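Local coordinates for protein-glutamine gamma-glutamyltransferase (Pagrus major, PDB 1G0D) that probably catalyses the calcium-dependent cross-linking of peptide-bound glutamine to primary amines such as the lysine side chains of proteins, at residues A[32-38]-A[129-135]; A[217-221]-A[367-371]; A[502-508]-A[526-532]; A[617-621]-A[632-636]. All coordinates share one frame. Residue numbers count along the deposited sequence, not the author numbering.

Interaction 1: residues A[32-38]-A[129-135]; sequences LIVRRGQ and SFHMLFN
Segments 32-38 and 129-135 pair in parallel. Their short strand axes come within 4.7 Å at 30°. I33 pairs with H131, V34 with M132 and R35 with L133. Backbone hydrogen bonds zigzag between the two segments: H131 N to L32 O 3.2 Å, V34 N to H131 O 2.9 Å, L133 N to V34 O 3.1 Å, R36 N to L133 O 3.1 Å. A type II turn from R35 to Q38 follows. N135 ND2 donates a 2.7 Å hydrogen bond to R36 O within this turn. Water 3 bridges N135 OD1 and Q38 OE1; Q38 NE2 is hydrogen-bonded to A21 O. I33 CG2 meets L133 CD2 at 3.6 Å on one face; V34 CG1 meets M132 SD at 3.6 Å on the other. R36 (chi1 p) lays CZ 3.5 Å from F134 CD2 and forms a salt bridge with D141. Strand 33-35 is the edge of a mixed sheet in the N-terminal beta-sandwich. Helix 184-193 packs on I33, H131 and L133; strand 40-46 packs on L32 and V34.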
loop_
_atom_site.group_PDB
_atom_site.type_symbol
_atom_site.label_atom_id
_atom_site.label_comp_id
_atom_site.label_asym_id
_atom_site.label_seq_id
_atom_site.Cartn_x
_atom_site.Cartn_y
_atom_site.Cartn_z
ATOM N N LEU A 32 -5.093 21.949 -18.092
ATOM C CA LEU A 32 -6.349 21.819 -17.372
ATOM C C LEU A 32 -6.610 20.414 -16.864
ATOM O O LEU A 32 -6.816 19.502 -17.647
ATOM C CB LEU A 32 -7.511 22.265 -18.269
ATOM C CG LEU A 32 -8.939 22.280 -17.701
ATOM C CD1 LEU A 32 -9.087 23.291 -16.573
ATOM C CD2 LEU A 32 -9.897 22.635 -18.811
ATOM N N ILE A 33 -6.565 20.242 -15.542
ATOM C CA ILE A 33 -6.845 18.965 -14.889
ATOM C C ILE A 33 -7.999 19.255 -13.912
ATOM O O ILE A 33 -7.849 19.936 -12.901
ATOM C CB ILE A 33 -5.641 18.456 -14.141
ATOM C CG1 ILE A 33 -4.427 18.472 -15.065
ATOM C CG2 ILE A 33 -5.964 17.086 -13.608
ATOM C CD1 ILE A 33 -3.118 18.304 -14.372
ATOM N N VAL A 34 -9.141 18.680 -14.229
ATOM C CA VAL A 34 -10.394 18.916 -13.537
ATOM C C VAL A 34 -10.971 17.699 -12.775
ATOM O O VAL A 34 -10.582 16.590 -13.064
ATOM C CB VAL A 34 -11.305 19.436 -14.693
ATOM C CG1 VAL A 34 -12.620 18.663 -14.799
ATOM C CG2 VAL A 34 -11.413 20.947 -14.595
ATOM N N ARG A 35 -11.863 17.888 -11.797
ATOM C CA ARG A 35 -12.503 16.751 -11.084
ATOM C C ARG A 35 -14.008 16.754 -11.464
ATOM O O ARG A 35 -14.561 17.813 -11.738
ATOM C CB ARG A 35 -12.319 16.874 -9.570
ATOM C CG ARG A 35 -10.854 16.980 -9.169
ATOM C CD ARG A 35 -10.615 16.673 -7.706
ATOM N NE ARG A 35 -9.188 16.690 -7.380
ATOM C CZ ARG A 35 -8.417 15.612 -7.143
ATOM N NH1 ARG A 35 -8.900 14.374 -7.210
ATOM N NH2 ARG A 35 -7.146 15.776 -6.797
ATOM N N ARG A 36 -14.664 15.593 -11.499
ATOM C CA ARG A 36 -16.075 15.492 -11.918
ATOM C C ARG A 36 -17.164 16.006 -11.000
ATOM O O ARG A 36 -17.006 16.033 -9.798
ATOM C CB ARG A 36 -16.414 14.044 -12.291
ATOM C CG ARG A 36 -16.577 13.128 -11.136
ATOM C CD ARG A 36 -16.394 11.652 -11.549
ATOM N NE ARG A 36 -16.859 10.731 -10.496
ATOM C CZ ARG A 36 -17.174 9.449 -10.689
ATOM N NH1 ARG A 36 -17.078 8.909 -11.890
ATOM N NH2 ARG A 36 -17.654 8.715 -9.692
ATOM N N GLY A 37 -18.281 16.410 -11.583
ATOM C CA GLY A 37 -19.388 16.904 -10.790
ATOM C C GLY A 37 -19.224 18.346 -10.350
ATOM O O GLY A 37 -20.107 18.898 -9.695
ATOM N N GLN A 38 -18.093 18.951 -10.720
ATOM C CA GLN A 38 -17.739 20.335 -10.379
ATOM C C GLN A 38 -17.489 21.111 -11.688
ATOM O O GLN A 38 -16.698 20.698 -12.532
ATOM C CB GLN A 38 -16.481 20.314 -9.512
ATOM C CG GLN A 38 -16.065 21.644 -8.947
ATOM C CD GLN A 38 -14.801 21.555 -8.112
ATOM O OE1 GLN A 38 -14.600 20.574 -7.403
ATOM N NE2 GLN A 38 -13.936 22.583 -8.199
ATOM N N SER A 129 -7.370 19.776 -24.785
ATOM C CA SER A 129 -7.674 18.622 -23.975
ATOM C C SER A 129 -7.553 18.902 -22.495
ATOM O O SER A 129 -6.974 19.907 -22.070
ATOM C CB SER A 129 -6.757 17.474 -24.371
ATOM O OG SER A 129 -5.472 17.720 -23.852
ATOM N N PHE A 130 -8.134 18.011 -21.712
ATOM C CA PHE A 130 -8.089 18.134 -20.269
ATOM C C PHE A 130 -8.276 16.734 -19.663
ATOM O O PHE A 130 -8.687 15.792 -20.363
ATOM C CB PHE A 130 -9.161 19.148 -19.775
ATOM C CG PHE A 130 -10.600 18.737 -20.041
ATOM C CD1 PHE A 130 -11.276 17.861 -19.170
ATOM C CD2 PHE A 130 -11.271 19.201 -21.168
ATOM C CE1 PHE A 130 -12.575 17.457 -19.422
ATOM C CE2 PHE A 130 -12.572 18.793 -21.420
ATOM C CZ PHE A 130 -13.223 17.919 -20.547
ATOM N N HIS A 131 -7.942 16.587 -18.388
ATOM C CA HIS A 131 -8.086 15.313 -17.715
ATOM C C HIS A 131 -9.155 15.389 -16.652
ATOM O O HIS A 131 -9.341 16.417 -16.024
ATOM C CB HIS A 131 -6.780 14.931 -17.071
ATOM C CG HIS A 131 -5.757 14.440 -18.036
ATOM N ND1 HIS A 131 -4.830 15.273 -18.622
ATOM C CD2 HIS A 131 -5.478 13.194 -18.479
ATOM C CE1 HIS A 131 -4.023 14.560 -19.384
ATOM N NE2 HIS A 131 -4.394 13.295 -19.315
ATOM N N MET A 132 -9.852 14.291 -16.443
ATOM C CA MET A 132 -10.913 14.258 -15.457
ATOM C C MET A 132 -10.665 13.157 -14.421
ATOM O O MET A 132 -10.459 11.997 -14.778
ATOM C CB MET A 132 -12.241 14.017 -16.160
ATOM C CG MET A 132 -13.399 13.861 -15.211
ATOM S SD MET A 132 -14.159 15.449 -14.821
ATOM C CE MET A 132 -14.957 15.844 -16.366
ATOM N N LEU A 133 -10.695 13.536 -13.147
ATOM C CA LEU A 133 -10.476 12.635 -12.010
ATOM C C LEU A 133 -11.760 12.452 -11.155
ATOM O O LEU A 133 -12.775 13.090 -11.390
ATOM C CB LEU A 133 -9.375 13.212 -11.107
ATOM C CG LEU A 133 -7.908 13.346 -11.530
ATOM C CD1 LEU A 133 -7.647 12.838 -12.923
ATOM C CD2 LEU A 133 -7.549 14.758 -11.401
ATOM N N PHE A 134 -11.691 11.580 -10.155
ATOM C CA PHE A 134 -12.812 11.320 -9.263
ATOM C C PHE A 134 -12.916 12.547 -8.337
ATOM O O PHE A 134 -11.926 13.221 -8.086
ATOM C CB PHE A 134 -12.526 10.044 -8.448
ATOM C CG PHE A 134 -12.792 8.769 -9.204
ATOM C CD1 PHE A 134 -11.741 7.991 -9.689
ATOM C CD2 PHE A 134 -14.090 8.368 -9.484
ATOM C CE1 PHE A 134 -11.988 6.841 -10.451
ATOM C CE2 PHE A 134 -14.349 7.218 -10.249
ATOM C CZ PHE A 134 -13.306 6.460 -10.732
ATOM N N ASN A 135 -14.107 12.825 -7.810
ATOM C CA ASN A 135 -14.321 13.987 -6.951
ATOM C C ASN A 135 -14.950 13.639 -5.616
ATOM O O ASN A 135 -16.171 13.703 -5.480
ATOM C CB ASN A 135 -15.249 14.962 -7.652
ATOM C CG ASN A 135 -15.057 16.360 -7.181
ATOM O OD1 ASN A 135 -14.403 16.587 -6.167
ATOM N ND2 ASN A 135 -15.611 17.324 -7.904
HETATM O O HOH W 1 -4.348 18.203 -19.020
HETATM O O HOH W 2 -5.017 21.912 -21.215
HETATM O O HOH W 3 -12.973 19.062 -5.926
#

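Interaction 2: residues A[217-221]-A[367-371]; sequences RTITA and CCGPC
R217 reaches from helix 212-223 over G369 and P370 of segment 367-371. Its CB lies 3.5 Å from P370 CD. Its guanidinium approaches G369 O near its own plane. NE donates to G369 O at 2.9 Å, and NH1 donates to the same G369 O at 3.1 Å. One carbonyl thus receives two hydrogen bonds. NH1 also forms a salt bridge with D386, whose carboxylate accepts a hydrogen bond from G369 N as well.

The helix and strand segments run nearly antiparallel, at 157°, with axes 8.6 Å apart at closest. The nearest CA pairs are R217 with P370 at 6.0 Å and A221 with C367 at 5.7 Å. One helical turn therefore spans the contact. At its far end C367 (chi1 p) points its CB toward the helix. Its SG lies 3.9 Å from T220 CG2 and 4.0 Å from A221 CB. T220 CG2 is also 3.9 Å from C368 O.

G369 is extended with positive phi (86°/-178°), and the peptide bond before P370 is cis. G369 O, the acceptor for R217, lies between these two features.

C368 turns its CB away from the helix, and its side chain lies about 4 Å from that of D355. The contact thus packs a helix against the edge strand of the four-stranded antiparallel core sheet, next to the Cys-His-Asp catalytic triad of C272, H332 and D355 in the papain-like transglutaminase core.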
loop_
_atom_site.group_PDB
_atom_site.type_symbol
_atom_site.label_atom_id
_atom_site.label_comp_id
_atom_site.label_asym_id
_atom_site.label_seq_id
_atom_site.Cartn_x
_atom_site.Cartn_y
_atom_site.Cartn_z
ATOM N N ARG A 217 -10.880 -2.108 -8.992
ATOM C CA ARG A 217 -10.601 -3.515 -9.253
ATOM C C ARG A 217 -9.555 -3.644 -10.395
ATOM O O ARG A 217 -8.721 -4.546 -10.388
ATOM C CB ARG A 217 -11.914 -4.258 -9.588
ATOM C CG ARG A 217 -11.737 -5.583 -10.326
ATOM C CD ARG A 217 -12.790 -6.647 -9.944
ATOM N NE ARG A 217 -12.278 -7.452 -8.843
ATOM C CZ ARG A 217 -12.266 -8.784 -8.769
ATOM N NH1 ARG A 217 -11.763 -9.357 -7.697
ATOM N NH2 ARG A 217 -12.755 -9.543 -9.719
ATOM N N THR A 218 -9.595 -2.734 -11.367
ATOM C CA THR A 218 -8.640 -2.761 -12.467
ATOM C C THR A 218 -7.237 -2.368 -12.010
ATOM O O THR A 218 -6.280 -3.017 -12.358
ATOM C CB THR A 218 -9.065 -1.823 -13.552
ATOM O OG1 THR A 218 -10.351 -2.230 -14.021
ATOM C CG2 THR A 218 -8.077 -1.837 -14.681
ATOM N N ILE A 219 -7.113 -1.301 -11.232
ATOM C CA ILE A 219 -5.808 -0.874 -10.735
ATOM C C ILE A 219 -5.242 -1.952 -9.838
ATOM O O ILE A 219 -4.086 -2.310 -9.949
ATOM C CB ILE A 219 -5.922 0.427 -9.922
ATOM C CG1 ILE A 219 -6.233 1.592 -10.854
ATOM C CG2 ILE A 219 -4.634 0.705 -9.200
ATOM C CD1 ILE A 219 -5.253 1.691 -12.016
ATOM N N THR A 220 -6.053 -2.483 -8.937
ATOM C CA THR A 220 -5.553 -3.513 -8.047
ATOM C C THR A 220 -5.014 -4.718 -8.817
ATOM O O THR A 220 -4.029 -5.363 -8.415
ATOM C CB THR A 220 -6.646 -3.951 -7.121
ATOM O OG1 THR A 220 -6.981 -2.852 -6.285
ATOM C CG2 THR A 220 -6.194 -5.062 -6.231
ATOM N N ALA A 221 -5.648 -5.007 -9.950
ATOM C CA ALA A 221 -5.250 -6.144 -10.768
ATOM C C ALA A 221 -3.956 -5.920 -11.549
ATOM O O ALA A 221 -3.163 -6.855 -11.733
ATOM C CB ALA A 221 -6.383 -6.506 -11.708
ATOM N N CYS A 367 -6.133 -11.226 -7.708
ATOM C CA CYS A 367 -6.031 -10.124 -6.757
ATOM C C CYS A 367 -7.352 -10.170 -5.978
ATOM O O CYS A 367 -8.280 -10.906 -6.383
ATOM C CB CYS A 367 -5.909 -8.800 -7.506
ATOM S SG CYS A 367 -7.486 -8.192 -8.254
ATOM N N CYS A 368 -7.444 -9.399 -4.882
ATOM C CA CYS A 368 -8.664 -9.352 -4.057
ATOM C C CYS A 368 -9.408 -8.011 -3.991
ATOM O O CYS A 368 -8.795 -6.946 -3.978
ATOM C CB CYS A 368 -8.346 -9.794 -2.631
ATOM S SG CYS A 368 -8.371 -11.601 -2.480
ATOM N N GLY A 369 -10.741 -8.087 -3.942
ATOM C CA GLY A 369 -11.560 -6.901 -3.834
ATOM C C GLY A 369 -11.924 -6.205 -5.126
ATOM O O GLY A 369 -11.508 -6.631 -6.183
ATOM N N PRO A 370 -12.650 -5.077 -5.061
ATOM C CA PRO A 370 -13.109 -4.404 -3.841
ATOM C C PRO A 370 -14.120 -5.128 -2.985
ATOM O O PRO A 370 -15.209 -5.457 -3.439
ATOM C CB PRO A 370 -13.659 -3.084 -4.359
ATOM C CG PRO A 370 -14.083 -3.386 -5.674
ATOM C CD PRO A 370 -13.109 -4.364 -6.250
ATOM N N CYS A 371 -13.752 -5.341 -1.722
ATOM C CA CYS A 371 -14.602 -6.024 -0.746
ATOM C C CYS A 371 -14.966 -5.128 0.449
ATOM O O CYS A 371 -14.100 -4.616 1.137
ATOM C CB CYS A 371 -13.895 -7.292 -0.211
ATOM S SG CYS A 371 -14.875 -8.110 1.061
#

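Interaction 3: residues A[502-508]-A[526-532]; sequences AHAQLTM and KTISVTV
This is an antiparallel strand pairing within a beta hairpin, at the edge of a sheet far from the centre of the chain. The axes of 502-508 and 526-532 approach to 4.5 Å at 158°. A502-V532, A504-V530, L506-I528 and M508-K526 are the hydrogen-bonded pairs. Their bonds include A504 N to V530 O 2.7 Å, L506 N to I528 O 2.8 Å and I528 N to L506 O 2.8 Å. K526 N to M508 O (2.8 Å) is weak.

The hairpin belongs to the first of the two C-terminal beta-barrel domains of the transglutaminase fold. Strand 525-532 is an outermost strand, and strand 558-566 flanks 502-513 on its other side.

The non-hydrogen-bonded pairs make a polar face. H503 ND1 and T531 OG1 are hydrogen-bonded at 2.8 Å, as are T507 OG1 and T527 OG1 at 3.2 Å. Q505 NE2 gives a weak bond to S529 OG at 3.1 Å.

On the other face L506, M508, V530 and V532 are buried, the last three against strand 536-544. L506 CB is 3.9 Å from I528 CG2, and M508 CE is 4.3 Å from I528 CB. K526 (chi1 to chi3 t) forms a salt bridge with E540.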
loop_
_atom_site.group_PDB
_atom_site.type_symbol
_atom_site.label_atom_id
_atom_site.label_comp_id
_atom_site.label_asym_id
_atom_site.label_seq_id
_atom_site.Cartn_x
_atom_site.Cartn_y
_atom_site.Cartn_z
ATOM N N ALA A 502 5.563 -28.871 39.117
ATOM C CA ALA A 502 5.336 -29.412 37.791
ATOM C C ALA A 502 6.594 -29.661 37.039
ATOM O O ALA A 502 7.408 -28.770 36.848
ATOM C CB ALA A 502 4.485 -28.485 37.016
ATOM N N HIS A 503 6.747 -30.886 36.588
ATOM C CA HIS A 503 7.932 -31.255 35.842
ATOM C C HIS A 503 7.523 -31.422 34.382
ATOM O O HIS A 503 6.564 -32.125 34.081
ATOM C CB HIS A 503 8.511 -32.570 36.403
ATOM C CG HIS A 503 7.988 -32.950 37.766
ATOM N ND1 HIS A 503 8.527 -32.454 38.937
ATOM C CD2 HIS A 503 7.011 -33.810 38.143
ATOM C CE1 HIS A 503 7.908 -32.993 39.970
ATOM N NE2 HIS A 503 6.983 -33.821 39.517
ATOM N N ALA A 504 8.233 -30.772 33.471
ATOM C CA ALA A 504 7.882 -30.875 32.062
ATOM C C ALA A 504 9.111 -30.844 31.146
ATOM O O ALA A 504 10.246 -30.644 31.589
ATOM C CB ALA A 504 6.887 -29.759 31.690
ATOM N N GLN A 505 8.880 -31.084 29.864
ATOM C CA GLN A 505 9.967 -31.100 28.905
ATOM C C GLN A 505 9.873 -29.840 28.095
ATOM O O GLN A 505 8.854 -29.580 27.461
ATOM C CB GLN A 505 9.834 -32.312 27.987
ATOM C CG GLN A 505 11.139 -32.766 27.335
ATOM C CD GLN A 505 12.043 -33.498 28.302
ATOM O OE1 GLN A 505 11.572 -34.250 29.166
ATOM N NE2 GLN A 505 13.353 -33.282 28.168
ATOM N N LEU A 506 10.953 -29.083 28.086
ATOM C CA LEU A 506 10.989 -27.816 27.401
ATOM C C LEU A 506 11.863 -27.800 26.153
ATOM O O LEU A 506 13.087 -27.738 26.238
ATOM C CB LEU A 506 11.481 -26.774 28.401
ATOM C CG LEU A 506 11.321 -25.259 28.290
ATOM C CD1 LEU A 506 12.693 -24.624 28.127
ATOM C CD2 LEU A 506 10.407 -24.893 27.165
ATOM N N THR A 507 11.236 -27.831 24.988
ATOM C CA THR A 507 11.975 -27.771 23.731
ATOM C C THR A 507 12.010 -26.343 23.166
ATOM O O THR A 507 10.978 -25.690 23.069
ATOM C CB THR A 507 11.313 -28.653 22.680
ATOM O OG1 THR A 507 11.093 -29.965 23.218
ATOM C CG2 THR A 507 12.178 -28.713 21.430
ATOM N N MET A 508 13.185 -25.865 22.776
ATOM C CA MET A 508 13.314 -24.525 22.204
ATOM C C MET A 508 14.112 -24.546 20.913
ATOM O O MET A 508 15.119 -25.239 20.819
ATOM C CB MET A 508 14.022 -23.600 23.173
ATOM C CG MET A 508 13.704 -23.857 24.594
ATOM S SD MET A 508 14.961 -22.983 25.512
ATOM C CE MET A 508 15.502 -24.238 26.701
ATOM N N LYS A 526 17.277 -26.927 21.212
ATOM C CA LYS A 526 17.726 -27.322 22.555
ATOM C C LYS A 526 16.545 -27.801 23.382
ATOM O O LYS A 526 15.520 -27.142 23.426
ATOM C CB LYS A 526 18.369 -26.100 23.219
ATOM C CG LYS A 526 18.790 -26.201 24.675
ATOM C CD LYS A 526 19.279 -24.799 25.116
ATOM C CE LYS A 526 19.804 -24.730 26.548
ATOM N NZ LYS A 526 19.214 -23.554 27.280
ATOM N N THR A 527 16.676 -28.954 24.023
ATOM C CA THR A 527 15.596 -29.461 24.863
ATOM C C THR A 527 16.085 -29.618 26.286
ATOM O O THR A 527 17.150 -30.167 26.522
ATOM C CB THR A 527 15.080 -30.802 24.390
ATOM O OG1 THR A 527 14.245 -30.594 23.248
ATOM C CG2 THR A 527 14.258 -31.462 25.478
ATOM N N ILE A 528 15.298 -29.131 27.232
ATOM C CA ILE A 528 15.664 -29.195 28.628
ATOM C C ILE A 528 14.587 -29.881 29.399
ATOM O O ILE A 528 13.451 -29.978 28.942
ATOM C CB ILE A 528 15.850 -27.771 29.213
ATOM C CG1 ILE A 528 17.248 -27.643 29.804
ATOM C CG2 ILE A 528 14.794 -27.469 30.288
ATOM C CD1 ILE A 528 18.368 -27.855 28.803
ATOM N N SER A 529 14.954 -30.381 30.566
ATOM C CA SER A 529 13.980 -31.009 31.435
ATOM C C SER A 529 13.817 -29.993 32.537
ATOM O O SER A 529 14.794 -29.460 33.080
ATOM C CB SER A 529 14.477 -32.339 31.979
ATOM O OG SER A 529 13.901 -33.401 31.231
ATOM N N VAL A 530 12.570 -29.728 32.868
ATOM C CA VAL A 530 12.285 -28.702 33.828
ATOM C C VAL A 530 11.346 -29.131 34.949
ATOM O O VAL A 530 10.461 -29.980 34.746
ATOM C CB VAL A 530 11.706 -27.479 33.022
ATOM C CG1 VAL A 530 10.293 -27.137 33.430
ATOM C CG2 VAL A 530 12.610 -26.309 33.159
ATOM N N THR A 531 11.594 -28.612 36.151
ATOM C CA THR A 531 10.655 -28.840 37.256
ATOM C C THR A 531 10.483 -27.467 37.855
ATOM O O THR A 531 11.398 -26.908 38.463
ATOM C CB THR A 531 11.115 -29.842 38.353
ATOM O OG1 THR A 531 10.015 -30.054 39.263
ATOM C CG2 THR A 531 12.344 -29.325 39.105
ATOM N N VAL A 532 9.323 -26.887 37.606
ATOM C CA VAL A 532 9.055 -25.578 38.101
ATOM C C VAL A 532 8.029 -25.698 39.196
ATOM O O VAL A 532 6.966 -26.271 39.030
ATOM C CB VAL A 532 8.581 -24.683 36.986
ATOM C CG1 VAL A 532 8.495 -23.259 37.500
ATOM C CG2 VAL A 532 9.558 -24.768 35.827
#

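Interaction 4: residues A[617-621]-A[632-636]; sequences GGVFT and QIHVN
Q632 opens the second segment, opposite T621 in a non-hydrogen-bonded antiparallel pair with CA atoms 4.3 Å apart. Its CG lies 3.6 Å from T621 OG1 and its CD 3.8 Å from V619 CG1. Q632 CA also makes a CA-H...O contact of 3.1 Å with F620 O.

I633 faces F620 in the hydrogen-bonded pair. I633 N donates to F620 O at 2.7 Å, and F620 N donates to I633 O at 2.8 Å. Their side chains share one face of the sheet, CB to CB 3.9 Å. F620 (chi1 m) also meets F665 there, and V647 of strand 644-651 touches both F620 and I633.

H634 pairs with V619 on the other face. V619 CG1 sits over the imidazole in a CH-pi contact, 3.5 Å from the H634 ring centroid and 20° off its normal.

V635 leaves the strand, yet its N still donates to G618 O at 2.8 Å. Its chi1 is t. V635 CG2 touches F620 CE2 at 3.4 Å, at the ring edge. An ideal CB on G618 would come within 3.2 Å of V635 CG2, a tight fit.

The axes of strands 619-621 and 632-634 approach to 4.5 Å at 165°. This is the hairpin of strands 619-624 and 628-634 at the sheet edge of the C-terminal immunoglobulin-like barrel domain of transglutaminases.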
loop_
_atom_site.group_PDB
_atom_site.type_symbol
_atom_site.label_atom_id
_atom_site.label_comp_id
_atom_site.label_asym_id
_atom_site.label_seq_id
_atom_site.Cartn_x
_atom_site.Cartn_y
_atom_site.Cartn_z
ATOM N N GLY A 617 29.907 -1.437 -1.475
ATOM C CA GLY A 617 28.803 -1.288 -2.400
ATOM C C GLY A 617 27.784 -0.331 -1.804
ATOM O O GLY A 617 26.633 -0.302 -2.259
ATOM N N GLY A 618 28.224 0.439 -0.794
ATOM C CA GLY A 618 27.371 1.391 -0.101
ATOM C C GLY A 618 26.773 2.422 -1.025
ATOM O O GLY A 618 27.510 3.157 -1.660
ATOM N N VAL A 619 25.441 2.433 -1.124
ATOM C CA VAL A 619 24.678 3.390 -1.948
ATOM C C VAL A 619 23.613 4.035 -1.080
ATOM O O VAL A 619 22.886 3.322 -0.371
ATOM C CB VAL A 619 23.782 2.784 -3.005
ATOM C CG1 VAL A 619 23.994 3.488 -4.272
ATOM C CG2 VAL A 619 23.910 1.310 -3.056
ATOM N N PHE A 620 23.489 5.355 -1.170
ATOM C CA PHE A 620 22.458 6.071 -0.443
ATOM C C PHE A 620 21.524 6.494 -1.583
ATOM O O PHE A 620 22.005 6.880 -2.650
ATOM C CB PHE A 620 23.047 7.313 0.227
ATOM C CG PHE A 620 23.819 7.032 1.481
ATOM C CD1 PHE A 620 23.170 6.907 2.695
ATOM C CD2 PHE A 620 25.197 6.886 1.446
ATOM C CE1 PHE A 620 23.892 6.635 3.877
ATOM C CE2 PHE A 620 25.928 6.617 2.608
ATOM C CZ PHE A 620 25.274 6.489 3.819
ATOM N N THR A 621 20.210 6.383 -1.392
ATOM C CA THR A 621 19.246 6.822 -2.417
ATOM C C THR A 621 18.343 7.815 -1.727
ATOM O O THR A 621 17.798 7.496 -0.676
ATOM C CB THR A 621 18.364 5.694 -2.910
ATOM O OG1 THR A 621 19.180 4.556 -3.228
ATOM C CG2 THR A 621 17.558 6.154 -4.119
ATOM N N GLN A 632 20.883 8.906 -6.202
ATOM C CA GLN A 632 21.892 8.111 -5.510
ATOM C C GLN A 632 23.251 8.746 -5.189
ATOM O O GLN A 632 23.767 9.573 -5.926
ATOM C CB GLN A 632 22.138 6.824 -6.285
ATOM C CG GLN A 632 21.068 5.772 -6.085
ATOM C CD GLN A 632 21.354 4.505 -6.866
ATOM O OE1 GLN A 632 20.726 3.464 -6.641
ATOM N NE2 GLN A 632 22.306 4.585 -7.798
ATOM N N ILE A 633 23.808 8.348 -4.052
ATOM C CA ILE A 633 25.134 8.775 -3.610
ATOM C C ILE A 633 25.901 7.479 -3.343
ATOM O O ILE A 633 25.571 6.746 -2.404
ATOM C CB ILE A 633 25.113 9.518 -2.284
ATOM C CG1 ILE A 633 24.028 10.593 -2.309
ATOM C CG2 ILE A 633 26.523 10.039 -1.986
ATOM C CD1 ILE A 633 23.928 11.330 -1.027
ATOM N N HIS A 634 26.905 7.183 -4.161
ATOM C CA HIS A 634 27.677 5.967 -3.949
ATOM C C HIS A 634 28.856 6.245 -3.032
ATOM O O HIS A 634 29.646 7.140 -3.291
ATOM C CB HIS A 634 28.170 5.413 -5.287
ATOM C CG HIS A 634 27.074 4.841 -6.142
ATOM N ND1 HIS A 634 26.213 5.631 -6.876
ATOM C CD2 HIS A 634 26.688 3.561 -6.372
ATOM C CE1 HIS A 634 25.347 4.865 -7.520
ATOM N NE2 HIS A 634 25.613 3.604 -7.231
ATOM N N VAL A 635 28.935 5.514 -1.926
ATOM C CA VAL A 635 30.041 5.645 -0.990
ATOM C C VAL A 635 31.264 5.125 -1.735
ATOM O O VAL A 635 31.279 3.977 -2.190
ATOM C CB VAL A 635 29.828 4.758 0.261
ATOM C CG1 VAL A 635 31.109 4.716 1.093
ATOM C CG2 VAL A 635 28.658 5.282 1.075
ATOM N N ASN A 636 32.279 5.966 -1.891
ATOM C CA ASN A 636 33.476 5.526 -2.598
ATOM C C ASN A 636 34.414 4.869 -1.594
ATOM O O ASN A 636 34.993 5.522 -0.725
ATOM C CB ASN A 636 34.137 6.716 -3.318
ATOM C CG ASN A 636 33.279 7.244 -4.502
ATOM O OD1 ASN A 636 33.152 8.469 -4.712
ATOM N ND2 ASN A 636 32.690 6.310 -5.275
#

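The four contacts share no element and follow one another along the chain. Interactions 1 and 2 are buried; interactions 3 and 4 are partly exposed. Interaction 1 is the parallel strand pairing, while 3 and 4 are antiparallel hairpins in separate C-terminal domains, their centres 49 Å apart. Interaction 2 alone joins a helix to a strand, by the catalytic triad. Arginines mark the two buried contacts, each with an aspartate partner outside its segments. Interaction 3 pairs polar side chains on one face; interaction 4 sets V619 over the H634 ring in a CH-pi contact on the face opposite F620 and I633. Interactions 1 and 3 lie on opposite sides of the chain's centre, their centres 68 Å apart.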